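Local coordinates for MYB proto-oncogene protein (Mus musculus, PDB 1GVD) that probably binds DNA as a transcription regulator, here represented by the second Myb repeat of its helix-turn-helix DNA-binding domain, at residues Q12-L17 against N47-E52; S27-H32 against K39-R44. The protein carries 1 engineered substitution. All blocks are in the same frame, centred on the assembly; numbering follows the deposited sequence. Where two conformers were deposited one is given.

Contact 1: residues Q12-L17 against N47-E52; sequences QRLIKL and NHLNPE. Engineered in segment 12-17: L14 (natural residue Val). Unlike the reference sequence in segment 12-17: K16 (reference Gln).
L14 and I15 on helix 8-21 meet L49 in the last turn of helix 38-49. This joins the first and third helices of the three-helix Myb repeat. Third helices of this kind read DNA in the family. The contact is wholly apolar and small, with 121 Å² buried on both sides together.

One methyl of L49 does the touching. Its CD1 reaches between the two residues of the other helix. L14 lies on one flank of this methyl and offers CD2, which comes within 3.7 Å of L49 CD1. The branch carbon L14 CG stands a little further back, at 4.1 Å from the same L49 CD1. I15 meets the methyl less closely, with its CG1 4.2 Å from L49 CD1. In both pairs the two side chains lie at a slant to each other, neither end to end nor side by side.

L14 carries CG anti to its own backbone N (chi1 -179°). This sends the branch out from the helix, so that CD2 faces L49. L14 CD1, the other arm of the fork, packs on I29 of helix 26-30. L14 is an engineered leucine where the natural protein has valine. Its side chain is buried and also touches W6, C41 and R44. I15 is partly exposed. Its CA-CB bond points neither at L49 nor away from it, and CG1 brings the chain nearer.

L49 sits where helix 38-49 widens into a pi-type turn, and N50 is the first residue to leave helical geometry. L49 also rests on D11 of helix 8-21. In the wide turn, L49 N probably donates a hydrogen bond to R44 O, five residues back.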
loop_
_atom_site.group_PDB
_atom_site.type_symbol
_atom_site.label_atom_id
_atom_site.label_comp_id
_atom_site.label_asym_id
_atom_site.label_seq_id
_atom_site.Cartn_x
_atom_site.Cartn_y
_atom_site.Cartn_z
ATOM N N GLN A 12 -0.709 -6.198 5.619
ATOM C CA GLN A 12 0.382 -6.254 6.577
ATOM C C GLN A 12 1.676 -5.741 5.953
ATOM O O GLN A 12 2.432 -5.009 6.591
ATOM C CB GLN A 12 0.577 -7.681 7.090
ATOM C CG GLN A 12 1.584 -7.777 8.225
ATOM C CD GLN A 12 1.153 -6.995 9.453
ATOM O OE1 GLN A 12 0.201 -7.369 10.140
ATOM N NE2 GLN A 12 1.848 -5.899 9.729
ATOM N N ARG A 13 1.940 -6.125 4.707
ATOM C CA ARG A 13 3.145 -5.658 4.029
ATOM C C ARG A 13 3.099 -4.144 3.826
ATOM O O ARG A 13 4.114 -3.461 3.987
ATOM C CB ARG A 13 3.310 -6.355 2.675
ATOM C CG ARG A 13 3.542 -7.857 2.773
ATOM C CD ARG A 13 3.493 -8.516 1.400
ATOM N NE ARG A 13 4.544 -8.031 0.507
ATOM C CZ ARG A 13 5.834 -8.322 0.639
ATOM N NH1 ARG A 13 6.244 -9.101 1.628
ATOM N NH2 ARG A 13 6.716 -7.830 -0.221
ATOM N N LEU A 14 1.928 -3.615 3.486
ATOM C CA LEU A 14 1.795 -2.179 3.276
ATOM C C LEU A 14 2.089 -1.431 4.570
ATOM O O LEU A 14 2.740 -0.389 4.551
ATOM C CB LEU A 14 0.391 -1.841 2.765
ATOM C CG LEU A 14 0.113 -0.359 2.488
ATOM C CD1 LEU A 14 1.130 0.194 1.506
ATOM C CD2 LEU A 14 -1.298 -0.205 1.945
ATOM N N ILE A 15 1.620 -1.958 5.694
ATOM C CA ILE A 15 1.876 -1.326 6.985
ATOM C C ILE A 15 3.386 -1.221 7.212
ATOM O O ILE A 15 3.890 -0.166 7.600
ATOM C CB ILE A 15 1.226 -2.136 8.133
ATOM C CG1 ILE A 15 -0.288 -1.920 8.110
ATOM C CG2 ILE A 15 1.812 -1.720 9.482
ATOM C CD1 ILE A 15 -1.053 -2.799 9.083
ATOM N N LYS A 16 4.108 -2.308 6.952
ATOM C CA LYS A 16 5.557 -2.311 7.125
ATOM C C LYS A 16 6.268 -1.367 6.156
ATOM O O LYS A 16 7.243 -0.709 6.526
ATOM C CB LYS A 16 6.104 -3.731 6.960
ATOM C CG LYS A 16 5.695 -4.673 8.078
ATOM C CD LYS A 16 6.321 -6.046 7.904
ATOM C CE LYS A 16 6.022 -6.940 9.095
ATOM N NZ LYS A 16 6.566 -6.372 10.361
ATOM N N LEU A 17 5.784 -1.293 4.920
ATOM C CA LEU A 17 6.400 -0.414 3.933
ATOM C C LEU A 17 6.190 1.060 4.278
ATOM O O LEU A 17 7.077 1.884 4.067
ATOM C CB LEU A 17 5.866 -0.735 2.534
ATOM C CG LEU A 17 6.409 -2.058 1.983
ATOM C CD1 LEU A 17 5.554 -2.531 0.817
ATOM C CD2 LEU A 17 7.862 -1.878 1.559
ATOM N N ASN A 47 -7.813 5.310 3.414
ATOM C CA ASN A 47 -9.205 4.910 3.599
ATOM C C ASN A 47 -9.457 3.724 4.508
ATOM O O ASN A 47 -10.522 3.628 5.124
ATOM C CB ASN A 47 -9.862 4.614 2.249
ATOM C CG ASN A 47 -10.054 5.855 1.409
ATOM O OD1 ASN A 47 -10.340 6.932 1.930
ATOM N ND2 ASN A 47 -9.918 5.707 0.098
ATOM N N HIS A 48 -8.488 2.826 4.613
ATOM C CA HIS A 48 -8.704 1.632 5.413
ATOM C C HIS A 48 -7.737 1.356 6.555
ATOM O O HIS A 48 -8.165 1.035 7.662
ATOM C CB HIS A 48 -8.766 0.428 4.464
ATOM C CG HIS A 48 -8.950 -0.887 5.156
ATOM N ND1 HIS A 48 -7.941 -1.507 5.859
ATOM C CD2 HIS A 48 -10.031 -1.696 5.257
ATOM C CE1 HIS A 48 -8.391 -2.643 6.364
ATOM N NE2 HIS A 48 -9.657 -2.780 6.012
ATOM N N LEU A 49 -6.439 1.490 6.310
ATOM C CA LEU A 49 -5.469 1.185 7.352
ATOM C C LEU A 49 -5.181 2.290 8.361
ATOM O O LEU A 49 -4.900 2.002 9.526
ATOM C CB LEU A 49 -4.160 0.712 6.714
ATOM C CG LEU A 49 -4.307 -0.502 5.793
ATOM C CD1 LEU A 49 -2.970 -0.812 5.143
ATOM C CD2 LEU A 49 -4.809 -1.699 6.587
ATOM N N ASN A 50 -5.250 3.545 7.928
ATOM C CA ASN A 50 -4.970 4.672 8.819
ATOM C C ASN A 50 -5.962 5.803 8.573
ATOM O O ASN A 50 -5.577 6.903 8.173
ATOM C CB ASN A 50 -3.543 5.181 8.581
ATOM C CG ASN A 50 -3.093 6.176 9.636
ATOM O OD1 ASN A 50 -3.131 5.886 10.830
ATOM N ND2 ASN A 50 -2.654 7.350 9.199
ATOM N N PRO A 51 -7.254 5.547 8.816
ATOM C CA PRO A 51 -8.294 6.559 8.611
ATOM C C PRO A 51 -8.187 7.743 9.565
ATOM O O PRO A 51 -7.646 7.621 10.663
ATOM C CB PRO A 51 -9.580 5.766 8.814
ATOM C CG PRO A 51 -9.184 4.773 9.856
ATOM C CD PRO A 51 -7.833 4.306 9.363
ATOM N N GLU A 52 -8.709 8.885 9.131
ATOM C CA GLU A 52 -8.684 10.101 9.937
ATOM C C GLU A 52 -9.624 9.955 11.133
ATOM O O GLU A 52 -10.446 9.015 11.126
ATOM C CB GLU A 52 -9.111 11.296 9.079
ATOM C CG GLU A 52 -9.099 12.634 9.798
ATOM C CD GLU A 52 -9.469 13.786 8.884
ATOM O OE1 GLU A 52 -10.559 13.736 8.275
ATOM O OE2 GLU A 52 -8.670 14.740 8.773
ATOM O OXT GLU A 52 -9.534 10.789 12.059
#

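Contact 2: residues S27-H32 against K39-R44. With SO4 (sulfate ion), chain D.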
loop_
_atom_site.group_PDB
_atom_site.type_symbol
_atom_site.label_atom_id
_atom_site.label_comp_id
_atom_site.label_asym_id
_atom_site.label_seq_id
_atom_site.Cartn_x
_atom_site.Cartn_y
_atom_site.Cartn_z
ATOM N N SER A 27 5.200 5.551 -4.953
ATOM C CA SER A 27 5.770 4.843 -6.095
ATOM C C SER A 27 6.799 3.807 -5.646
ATOM O O SER A 27 6.840 2.693 -6.170
ATOM C CB SER A 27 6.420 5.833 -7.068
ATOM O OG SER A 27 5.454 6.716 -7.609
ATOM N N VAL A 28 7.622 4.173 -4.669
ATOM C CA VAL A 28 8.643 3.270 -4.150
ATOM C C VAL A 28 7.974 2.123 -3.392
ATOM O O VAL A 28 8.367 0.965 -3.514
ATOM C CB VAL A 28 9.608 4.009 -3.199
ATOM C CG1 VAL A 28 10.715 3.072 -2.745
ATOM C CG2 VAL A 28 10.192 5.224 -3.898
ATOM N N ILE A 29 6.956 2.458 -2.607
ATOM C CA ILE A 29 6.222 1.458 -1.843
ATOM C C ILE A 29 5.573 0.432 -2.775
ATOM O O ILE A 29 5.680 -0.772 -2.550
ATOM C CB ILE A 29 5.146 2.141 -0.964
ATOM C CG1 ILE A 29 5.830 2.839 0.213
ATOM C CG2 ILE A 29 4.110 1.121 -0.479
ATOM C CD1 ILE A 29 4.896 3.661 1.082
ATOM N N ALA A 30 4.926 0.911 -3.837
ATOM C CA ALA A 30 4.252 0.028 -4.786
ATOM C C ALA A 30 5.196 -0.941 -5.489
ATOM O O ALA A 30 4.789 -2.030 -5.896
ATOM C CB ALA A 30 3.497 0.857 -5.818
ATOM N N LYS A 31 6.456 -0.547 -5.631
ATOM C CA LYS A 31 7.441 -1.396 -6.292
ATOM C C LYS A 31 7.627 -2.712 -5.534
ATOM O O LYS A 31 8.071 -3.709 -6.105
ATOM C CB LYS A 31 8.775 -0.654 -6.387
ATOM C CG LYS A 31 9.768 -1.254 -7.365
ATOM C CD LYS A 31 11.052 -0.435 -7.410
ATOM C CE LYS A 31 10.775 1.031 -7.725
ATOM N NZ LYS A 31 10.068 1.209 -9.023
ATOM N N HIS A 32 7.276 -2.707 -4.250
ATOM C CA HIS A 32 7.413 -3.883 -3.397
ATOM C C HIS A 32 6.130 -4.697 -3.264
ATOM O O HIS A 32 6.096 -5.693 -2.539
ATOM C CB HIS A 32 7.879 -3.452 -2.004
ATOM C CG HIS A 32 9.205 -2.761 -2.003
ATOM N ND1 HIS A 32 10.399 -3.439 -2.116
ATOM C CD2 HIS A 32 9.525 -1.447 -1.935
ATOM C CE1 HIS A 32 11.397 -2.574 -2.118
ATOM N NE2 HIS A 32 10.893 -1.358 -2.009
ATOM N N LYS A 39 -1.016 4.878 -6.468
ATOM C CA LYS A 39 -2.291 5.409 -6.007
ATOM C C LYS A 39 -3.138 4.398 -5.243
ATOM O O LYS A 39 -3.877 4.771 -4.333
ATOM C CB LYS A 39 -3.095 5.996 -7.175
ATOM C CG LYS A 39 -3.520 5.004 -8.236
ATOM C CD LYS A 39 -4.400 5.668 -9.292
ATOM C CE LYS A 39 -3.657 6.771 -10.030
ATOM N NZ LYS A 39 -4.511 7.432 -11.058
ATOM N N GLN A 40 -3.030 3.120 -5.596
ATOM C CA GLN A 40 -3.799 2.095 -4.892
ATOM C C GLN A 40 -3.305 1.973 -3.455
ATOM O O GLN A 40 -4.092 1.805 -2.525
ATOM C CB GLN A 40 -3.666 0.740 -5.586
ATOM C CG GLN A 40 -4.391 0.637 -6.917
ATOM C CD GLN A 40 -4.196 -0.720 -7.556
ATOM O OE1 GLN A 40 -3.071 -1.142 -7.796
ATOM N NE2 GLN A 40 -5.297 -1.414 -7.828
ATOM N N CYS A 41 -1.993 2.053 -3.280
ATOM C CA CYS A 41 -1.395 1.962 -1.954
ATOM C C CYS A 41 -1.800 3.170 -1.114
ATOM O O CYS A 41 -2.126 3.043 0.067
ATOM C CB CYS A 41 0.127 1.892 -2.073
ATOM S SG CYS A 41 0.719 0.402 -2.920
ATOM N N ARG A 42 -1.780 4.345 -1.738
ATOM C CA ARG A 42 -2.153 5.583 -1.063
ATOM C C ARG A 42 -3.590 5.507 -0.549
ATOM O O ARG A 42 -3.873 5.849 0.602
ATOM C CB ARG A 42 -2.016 6.749 -2.041
ATOM C CG ARG A 42 -2.376 8.111 -1.477
ATOM C CD ARG A 42 -2.457 9.127 -2.607
ATOM N NE ARG A 42 -3.661 8.909 -3.407
ATOM C CZ ARG A 42 -3.817 9.298 -4.668
ATOM N NH1 ARG A 42 -2.841 9.932 -5.305
ATOM N NH2 ARG A 42 -4.963 9.057 -5.291
ATOM N N GLU A 43 -4.498 5.058 -1.409
ATOM C CA GLU A 43 -5.898 4.956 -1.030
ATOM C C GLU A 43 -6.158 3.901 0.044
ATOM O O GLU A 43 -6.963 4.119 0.952
ATOM C CB GLU A 43 -6.751 4.695 -2.272
ATOM C CG GLU A 43 -6.733 5.863 -3.247
ATOM C CD GLU A 43 -7.129 7.168 -2.581
ATOM O OE1 GLU A 43 -6.294 8.098 -2.527
ATOM O OE2 GLU A 43 -8.275 7.263 -2.101
ATOM N N ARG A 44 -5.468 2.769 -0.036
ATOM C CA ARG A 44 -5.651 1.718 0.958
ATOM C C ARG A 44 -5.213 2.236 2.328
ATOM O O ARG A 44 -5.865 1.974 3.341
ATOM C CB ARG A 44 -4.835 0.479 0.574
ATOM C CG ARG A 44 -5.095 -0.743 1.450
ATOM C CD ARG A 44 -6.526 -1.228 1.323
ATOM N NE ARG A 44 -6.771 -2.421 2.129
ATOM C CZ ARG A 44 -7.968 -2.974 2.292
ATOM N NH1 ARG A 44 -9.031 -2.439 1.704
ATOM N NH2 ARG A 44 -8.100 -4.065 3.034
HETATM S S SO4 D . -6.773 10.178 -8.708
HETATM O O1 SO4 D . -7.806 11.203 -8.469
HETATM O O2 SO4 D . -5.996 10.532 -9.911
HETATM O O3 SO4 D . -5.869 10.114 -7.546
HETATM O O4 SO4 D . -7.417 8.866 -8.905
#
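A30 and C41 bring the two backbones together, their CA atoms 6.6 Å apart, with no hydrogen bond between the segments. C41 points its side chain at helix 26-30. SG is anti to the carbonyl carbon of C41 (chi1 -64°), which places the sulfur against the facing turn. It lies over the A30 backbone and methyl alike: C41 SG is 4.0 Å from both A30 CA and A30 CB. I29 approaches from the same helix, with its CG2 4.2 Å from C41 SG. The small methyl of A30 is consistent with this close approach of the helices. W26 and L33 also touch C41, which is buried.

Helices 26-30 and 38-49 are the second and third of the Myb repeat, and together they form its helix-turn-helix variant. The contact packs the third helix on the second.

R42 lies beside this contact, touching W26, and takes its neighbour E43 side-on, with two nitrogens on one oxygen. R42 NE meets E43 OE1 at 2.9 Å, in a salt bridge that uses the anti lone pair. R42 NH2 reaches E43 OE1 from above the carboxylate plane, at 3.2 Å and less straight (137°). NH2 also donates to a sulfate, with O3 at 2.7 Å from R42 NH2 and at the guanidinium edge. A leucine in place of R42 would probably leave E43 OE1 without both donors and the sulfate without this hydrogen bond. The sulfate probably came from the crystallisation liquor. K39 lies near it, its NZ 3.6 Å from sulfate O2, while K39 CB lies 4.0 Å above one face of the R42 guanidinium, toward its rim.

In the fold
From the N terminus, the chain first runs through helix 8-21, which supplies segment 12-17 of contact 1. It then turns into helix 26-30, where segment 27-32 opens contact 2. A short loop leads to helix 38-49. Segment 39-44 there closes the inner loop of contact 2, and segment 47-52 closes the outer loop of contact 1. Contact 2 is therefore nested inside contact 1. The third helix belongs to both, meeting the second helix early and the first helix at its end. The contacts also touch directly, where L17 packs on H32. All three helices are thus tied together.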